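Local coordinates for trehalose-6-phosphate phosphatase (Candida albicans, PDB 5DXF), which is a two-lobed protein of glycosyltransferase family 20, probably with the GT-B fold of two Rossmann-like domains, at residues 299-303 with 304-308; 381-384 with 385-389; 479-482 with 483-487. All coordinates share one frame; numbering follows the deposited sequence.

Interaction 1: 299-303 with 304-308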
loop_
_atom_site.group_PDB
_atom_site.type_symbol
_atom_site.label_atom_id
_atom_site.label_comp_id
_atom_site.label_asym_id
_atom_site.label_seq_id
_atom_site.Cartn_x
_atom_site.Cartn_y
_atom_site.Cartn_z
ATOM N N ILE A 299 -4.857 -0.885 -7.929
ATOM C CA ILE A 299 -3.500 -1.175 -8.369
ATOM C C ILE A 299 -3.159 -2.653 -8.312
ATOM O O ILE A 299 -3.655 -3.383 -7.466
ATOM C CB ILE A 299 -2.455 -0.391 -7.566
ATOM C CG1 ILE A 299 -1.117 -0.413 -8.295
ATOM C CG2 ILE A 299 -2.312 -0.963 -6.171
ATOM C CD1 ILE A 299 -0.219 0.740 -7.930
ATOM N N GLY A 300 -2.310 -3.082 -9.235
ATOM C CA GLY A 300 -1.871 -4.464 -9.283
ATOM C C GLY A 300 -0.378 -4.562 -9.028
ATOM O O GLY A 300 0.315 -3.546 -8.985
ATOM N N ILE A 301 0.085 -5.788 -8.832
ATOM C CA ILE A 301 1.498 -6.101 -8.676
ATOM C C ILE A 301 2.206 -6.384 -9.995
ATOM O O ILE A 301 1.574 -6.584 -11.015
ATOM C CB ILE A 301 1.714 -7.268 -7.700
ATOM C CG1 ILE A 301 0.833 -8.448 -8.055
ATOM C CG2 ILE A 301 1.392 -6.839 -6.287
ATOM C CD1 ILE A 301 0.885 -9.549 -7.025
ATOM N N ASP A 302 3.529 -6.401 -9.961
ATOM C CA ASP A 302 4.304 -6.809 -11.113
ATOM C C ASP A 302 4.392 -8.302 -11.050
ATOM O O ASP A 302 5.291 -8.857 -10.453
ATOM C CB ASP A 302 5.701 -6.240 -11.032
ATOM C CG ASP A 302 6.510 -6.542 -12.245
ATOM O OD1 ASP A 302 6.222 -7.552 -12.906
ATOM O OD2 ASP A 302 7.423 -5.761 -12.544
ATOM N N THR A 303 3.420 -8.948 -11.665
ATOM C CA THR A 303 3.249 -10.379 -11.551
ATOM C C THR A 303 4.392 -11.191 -12.120
ATOM O O THR A 303 4.781 -12.197 -11.555
ATOM C CB THR A 303 1.955 -10.808 -12.234
ATOM O OG1 THR A 303 0.907 -9.943 -11.811
ATOM C CG2 THR A 303 1.602 -12.196 -11.837
ATOM N N GLU A 304 4.913 -10.770 -13.256
ATOM C CA GLU A 304 5.969 -11.540 -13.919
ATOM C C GLU A 304 7.243 -11.590 -13.078
ATOM O O GLU A 304 7.864 -12.648 -12.963
ATOM C CB GLU A 304 6.274 -10.987 -15.331
ATOM C CG GLU A 304 7.179 -9.742 -15.430
ATOM C CD GLU A 304 7.758 -9.546 -16.828
ATOM O OE1 GLU A 304 8.135 -10.556 -17.462
ATOM O OE2 GLU A 304 7.837 -8.387 -17.296
ATOM N N LYS A 305 7.619 -10.466 -12.474
ATOM C CA LYS A 305 8.846 -10.412 -11.693
ATOM C C LYS A 305 8.710 -11.170 -10.382
ATOM O O LYS A 305 9.629 -11.870 -9.973
ATOM C CB LYS A 305 9.263 -8.963 -11.417
ATOM C CG LYS A 305 10.569 -8.864 -10.641
ATOM C CD LYS A 305 11.308 -7.568 -10.926
ATOM C CE LYS A 305 12.749 -7.676 -10.469
ATOM N NZ LYS A 305 13.371 -8.894 -11.050
ATOM N N ILE A 306 7.565 -11.027 -9.724
ATOM C CA ILE A 306 7.314 -11.735 -8.474
ATOM C C ILE A 306 7.268 -13.242 -8.696
ATOM O O ILE A 306 7.842 -14.005 -7.924
ATOM C CB ILE A 306 5.997 -11.265 -7.819
ATOM C CG1 ILE A 306 6.177 -9.857 -7.253
ATOM C CG2 ILE A 306 5.557 -12.224 -6.721
ATOM C CD1 ILE A 306 4.888 -9.096 -7.104
ATOM N N GLU A 307 6.598 -13.671 -9.761
ATOM C CA GLU A 307 6.563 -15.090 -10.097
ATOM C C GLU A 307 7.971 -15.601 -10.412
ATOM O O GLU A 307 8.400 -16.641 -9.891
ATOM C CB GLU A 307 5.621 -15.340 -11.273
ATOM C CG GLU A 307 5.368 -16.803 -11.559
ATOM C CD GLU A 307 4.122 -17.019 -12.390
ATOM O OE1 GLU A 307 3.931 -18.142 -12.901
ATOM O OE2 GLU A 307 3.325 -16.065 -12.526
ATOM N N HIS A 308 8.728 -14.829 -11.176
ATOM C CA HIS A 308 10.063 -15.246 -11.529
ATOM C C HIS A 308 10.982 -15.418 -10.323
ATOM O O HIS A 308 11.651 -16.439 -10.183
ATOM C CB HIS A 308 10.662 -14.194 -12.459
ATOM C CG HIS A 308 12.120 -14.380 -12.723
ATOM N ND1 HIS A 308 13.076 -13.507 -12.257
ATOM C CD2 HIS A 308 12.787 -15.342 -13.399
ATOM C CE1 HIS A 308 14.268 -13.923 -12.636
ATOM N NE2 HIS A 308 14.120 -15.035 -13.329
#

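Interaction 2: 381-384 with 385-389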
loop_
_atom_site.group_PDB
_atom_site.type_symbol
_atom_site.label_atom_id
_atom_site.label_comp_id
_atom_site.label_asym_id
_atom_site.label_seq_id
_atom_site.Cartn_x
_atom_site.Cartn_y
_atom_site.Cartn_z
ATOM N N ALA A 381 2.754 2.532 19.163
ATOM C CA ALA A 381 3.516 2.048 20.304
ATOM C C ALA A 381 2.635 1.169 21.183
ATOM O O ALA A 381 3.052 0.096 21.623
ATOM C CB ALA A 381 4.082 3.219 21.100
ATOM N N ASN A 382 1.411 1.625 21.431
ATOM C CA ASN A 382 0.452 0.825 22.176
ATOM C C ASN A 382 -0.069 -0.331 21.333
ATOM O O ASN A 382 -0.480 -1.354 21.869
ATOM C CB ASN A 382 -0.717 1.681 22.664
ATOM C CG ASN A 382 -0.281 2.760 23.632
ATOM O OD1 ASN A 382 0.784 2.671 24.244
ATOM N ND2 ASN A 382 -1.107 3.788 23.779
ATOM N N VAL A 383 -0.054 -0.164 20.014
ATOM C CA VAL A 383 -0.371 -1.268 19.116
ATOM C C VAL A 383 0.693 -2.348 19.261
ATOM O O VAL A 383 0.376 -3.532 19.387
ATOM C CB VAL A 383 -0.462 -0.813 17.645
ATOM C CG1 VAL A 383 -0.533 -2.013 16.717
ATOM C CG2 VAL A 383 -1.660 0.093 17.444
ATOM N N GLU A 384 1.955 -1.933 19.257
ATOM C CA GLU A 384 3.055 -2.870 19.431
ATOM C C GLU A 384 2.972 -3.539 20.803
ATOM O O GLU A 384 3.230 -4.735 20.933
ATOM C CB GLU A 384 4.404 -2.169 19.258
ATOM C CG GLU A 384 5.587 -3.123 19.289
ATOM C CD GLU A 384 6.928 -2.414 19.279
ATOM O OE1 GLU A 384 7.016 -1.280 18.761
ATOM O OE2 GLU A 384 7.901 -3.000 19.799
ATOM N N THR A 385 2.581 -2.769 21.816
ATOM C CA THR A 385 2.474 -3.283 23.182
ATOM C C THR A 385 1.357 -4.322 23.314
ATOM O O THR A 385 1.539 -5.367 23.940
ATOM C CB THR A 385 2.232 -2.139 24.195
ATOM O OG1 THR A 385 3.335 -1.225 24.162
ATOM C CG2 THR A 385 2.097 -2.689 25.607
ATOM N N ARG A 386 0.204 -4.029 22.719
ATOM C CA ARG A 386 -0.939 -4.938 22.759
ATOM C C ARG A 386 -0.664 -6.214 21.966
ATOM O O ARG A 386 -0.852 -7.319 22.478
ATOM C CB ARG A 386 -2.194 -4.254 22.215
ATOM C CG ARG A 386 -2.714 -3.110 23.067
ATOM C CD ARG A 386 -3.909 -2.451 22.396
ATOM N NE ARG A 386 -5.025 -3.382 22.262
ATOM C CZ ARG A 386 -6.131 -3.131 21.573
ATOM N NH1 ARG A 386 -6.275 -1.973 20.944
ATOM N NH2 ARG A 386 -7.092 -4.041 21.508
ATOM N N VAL A 387 -0.234 -6.044 20.715
ATOM C CA VAL A 387 0.174 -7.159 19.854
ATOM C C VAL A 387 1.113 -8.094 20.588
ATOM O O VAL A 387 0.920 -9.318 20.624
ATOM C CB VAL A 387 0.886 -6.669 18.569
ATOM C CG1 VAL A 387 1.753 -7.780 17.973
ATOM C CG2 VAL A 387 -0.124 -6.164 17.549
ATOM N N THR A 388 2.133 -7.480 21.174
ATOM C CA THR A 388 3.154 -8.181 21.919
ATOM C C THR A 388 2.600 -8.924 23.135
ATOM O O THR A 388 2.986 -10.062 23.411
ATOM C CB THR A 388 4.219 -7.191 22.369
ATOM O OG1 THR A 388 5.023 -6.811 21.244
ATOM C CG2 THR A 388 5.073 -7.802 23.384
ATOM N N GLU A 389 1.696 -8.270 23.857
ATOM C CA GLU A 389 1.052 -8.884 25.012
ATOM C C GLU A 389 0.275 -10.132 24.603
ATOM O O GLU A 389 0.366 -11.176 25.256
ATOM C CB GLU A 389 0.129 -7.875 25.705
ATOM C CG GLU A 389 -0.689 -8.452 26.855
ATOM C CD GLU A 389 -1.443 -7.388 27.636
ATOM O OE1 GLU A 389 -2.373 -7.744 28.391
ATOM O OE2 GLU A 389 -1.099 -6.193 27.500
#

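Interaction 3: 479-482 with 483-487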
loop_
_atom_site.group_PDB
_atom_site.type_symbol
_atom_site.label_atom_id
_atom_site.label_comp_id
_atom_site.label_asym_id
_atom_site.label_seq_id
_atom_site.Cartn_x
_atom_site.Cartn_y
_atom_site.Cartn_z
ATOM N N VAL A 479 -14.098 -15.185 16.843
ATOM C CA VAL A 479 -14.611 -16.533 16.865
ATOM C C VAL A 479 -14.853 -17.012 15.440
ATOM O O VAL A 479 -14.600 -18.159 15.118
ATOM C CB VAL A 479 -15.868 -16.618 17.735
ATOM C CG1 VAL A 479 -16.742 -15.401 17.522
ATOM C CG2 VAL A 479 -16.623 -17.907 17.491
ATOM N N GLY A 480 -15.353 -16.121 14.597
ATOM C CA GLY A 480 -15.522 -16.395 13.186
ATOM C C GLY A 480 -14.228 -16.636 12.449
ATOM O O GLY A 480 -14.140 -17.517 11.618
ATOM N N VAL A 481 -13.221 -15.837 12.766
ATOM C CA VAL A 481 -11.873 -15.993 12.228
ATOM C C VAL A 481 -11.333 -17.384 12.550
ATOM O O VAL A 481 -10.746 -18.050 11.696
ATOM C CB VAL A 481 -10.913 -14.922 12.785
ATOM C CG1 VAL A 481 -9.466 -15.278 12.477
ATOM C CG2 VAL A 481 -11.258 -13.549 12.221
ATOM N N ALA A 482 -11.550 -17.816 13.789
ATOM C CA ALA A 482 -11.149 -19.146 14.235
ATOM C C ALA A 482 -11.803 -20.244 13.399
ATOM O O ALA A 482 -11.114 -21.097 12.816
ATOM C CB ALA A 482 -11.495 -19.325 15.700
ATOM N N LYS A 483 -13.134 -20.213 13.352
ATOM C CA LYS A 483 -13.907 -21.162 12.554
ATOM C C LYS A 483 -13.417 -21.210 11.106
ATOM O O LYS A 483 -13.268 -22.288 10.522
ATOM C CB LYS A 483 -15.394 -20.799 12.589
ATOM C CG LYS A 483 -16.100 -21.112 13.903
ATOM C CD LYS A 483 -17.418 -20.354 13.999
ATOM C CE LYS A 483 -18.467 -21.144 14.763
ATOM N NZ LYS A 483 -18.018 -21.491 16.139
ATOM N N THR A 484 -13.158 -20.035 10.542
ATOM C CA THR A 484 -12.706 -19.914 9.161
ATOM C C THR A 484 -11.332 -20.541 8.962
ATOM O O THR A 484 -11.092 -21.207 7.960
ATOM C CB THR A 484 -12.651 -18.444 8.712
ATOM O OG1 THR A 484 -13.902 -17.805 8.993
ATOM C CG2 THR A 484 -12.366 -18.355 7.224
ATOM N N ILE A 485 -10.434 -20.317 9.914
ATOM C CA ILE A 485 -9.096 -20.899 9.859
ATOM C C ILE A 485 -9.181 -22.423 9.882
ATOM O O ILE A 485 -8.532 -23.105 9.077
ATOM C CB ILE A 485 -8.217 -20.395 11.024
ATOM C CG1 ILE A 485 -7.823 -18.931 10.801
ATOM C CG2 ILE A 485 -6.973 -21.250 11.171
ATOM C CD1 ILE A 485 -7.251 -18.264 12.031
ATOM N N ASN A 486 -9.996 -22.954 10.792
ATOM C CA ASN A 486 -10.222 -24.397 10.833
ATOM C C ASN A 486 -10.770 -24.922 9.504
ATOM O O ASN A 486 -10.320 -25.957 9.007
ATOM C CB ASN A 486 -11.171 -24.768 11.974
ATOM C CG ASN A 486 -11.433 -26.264 12.050
ATOM O OD1 ASN A 486 -10.584 -27.032 12.505
ATOM N ND2 ASN A 486 -12.612 -26.683 11.604
ATOM N N ASP A 487 -11.733 -24.203 8.934
ATOM C CA ASP A 487 -12.335 -24.593 7.660
ATOM C C ASP A 487 -11.326 -24.600 6.515
ATOM O O ASP A 487 -11.332 -25.503 5.680
ATOM C CB ASP A 487 -13.491 -23.659 7.306
ATOM C CG ASP A 487 -14.746 -23.955 8.099
ATOM O OD1 ASP A 487 -14.684 -24.771 9.042
ATOM O OD2 ASP A 487 -15.799 -23.361 7.782
#

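Interaction 1: 299-303 with 304-308
Where Asp302 and Thr303 lead the chain into helix 303-311, their carbonyl oxygens take up the i to i+4 pattern, Asp302 O accepting from Ile306 N at 3.2 Å and Thr303 O from Glu307 N at 2.9 Å. An inverse gamma turn centred on Asp302 redirects the extended chain just ahead of the helix. Asp302 is the N-cap, a place suited to a short carboxylate that can fold back onto a first-turn amide, which has no helical carbonyl before it to bond to. With CG anti to the backbone N (chi1 -176°), its OD1 accepts from Lys305 N at 3.3 Å. The bond is nearly straight at the hydrogen, 166°, yet the amide nitrogen stands above the carboxylate plane, 56° out of it. Gln513 NE2 also donates to OD1, so this oxygen is held by two N-H groups. Glu304 places its CG between its own backbone N and carbonyl carbon, which brings CG to 3.5 Å from Asp302 OD1, and the chain runs on extended. The two carboxylates are not coplanar, and Asp302 OD1 and Glu304 OE2 stay 4.8 Å apart; this like-charge proximity is probably offset by the amino end of the helix.

Flanking the cap is a hydrophobic staple, the apolar contact of the residue before an N-cap with the fourth residue after it. Here Ile306 CD1 meets Ile301 CB at 3.7 Å, the two side chains crossing at about a right angle. A branched apolar residue suits position 301 because Ile301 also packs on Thr439, Leu442 and Ile446 of helix 439-447. Thr303 packs on Ile446 of the same helix. Glu307, one turn further on, extends to a salt bridge with Lys449 and a hydrogen bond with Tyr504.

Interaction 2: 381-384 with 385-389
Thr385 and Thr388 lean back over the preceding turn of helix 381-398, the helix of a beta-alpha-beta unit between the parallel strands 367-374 and 406-409. Each hydroxyl lies beside its own backbone N, as chi1 of -61° in Thr385 requires, and so faces the carbonyl four residues earlier. Thr385 OG1 donates to Ala381 O at 2.9 Å, while Thr385 N reaches the same oxygen from the opposite face of the carbonyl plane. Thr388 repeats the scheme on Glu384 O, its OG1 at 2.8 Å. Threonine fits these outward positions because its hydroxyl can be satisfied by the helix backbone itself. Glu384 is extended, and its OE2 has a weak hydrogen bond with Gln410 NE2.

Val383 and Val387 occupy the buried side, where beta-branched apolar residues fill the space against neighbouring parts of the lobe: Val383 packs on Lys342, and Val387 on Val346, Ile347 and Leu350 of helix 346-359. Across one turn Val383 CG1 and Val387 CG2 come only to 4.3 Å. Arg386 leads its guanidinium off the helix, its side chain touching Ile347, while its backbone keeps the helical pattern, Arg386 N donating to Asn382 O at 2.9 Å.

Interaction 3: 479-482 with 483-487
Residues Val479 to Asp487 form regular alpha helix: Val479 O, Gly480 O, Val481 O and Ala482 O accept in turn from Lys483 N, Thr484 N, Ile485 N and Asn486 N. The helix, 478-489, packs against the parallel strands 455-458 and 471-473 and against helix 346-359. Ile485 and Val481 cross obliquely on its inner side, Ile485 CD1 meeting Val481 CG1 at 3.7 Å. Isoleucine reaches back because its CG1 lies beside the backbone N (chi1 -72°), and from there it also touches Ile456 and Phe356. Ala482 is small where Ile355 and Phe356 of helix 346-359 come close.

Toward the outside, Val479 and Lys483 run side by side and point the same way; the bent lysine chain passes Val479 O and brings NZ to 4.1 Å from Val479 CG2. Lys483 also touches Met359 and Tyr360, at an exposed position where a long charged chain is tolerated. Asn486 turns elsewhere, its OD1 accepting from Trp363 NE1. Thr484 packs on Ile456, Ile471 and Val473, and its hydroxyl bonds to the helix backbone. Gly480 O thus has two donors on opposite faces of its plane: Thr484 N at 2.9 Å, and Thr484 OG1 at 2.7 Å, standing 37° out of that plane.

In the fold
From the N terminus the three contacts follow in series; each lies within one continuous stretch, so none closes a long loop, and none nests within or crosses another. Interaction 1 comes first, where the chain leaves the lobe of the large mixed sheet after strand 290-296 and enters helix 303-311 near helices 66-76, 439-447 and 512-526. Interactions 2 and 3 lie on helices of the other lobe, as in a GT-B protein: the first beside the parallel sheet 332-339, 367-374 and 406-409, the second beside 428-430, 455-458 and 471-473. Helix 346-359 touches both, their centres about 23 Å apart. Interactions 1 and 2 sit on opposite sides of the chain's centre.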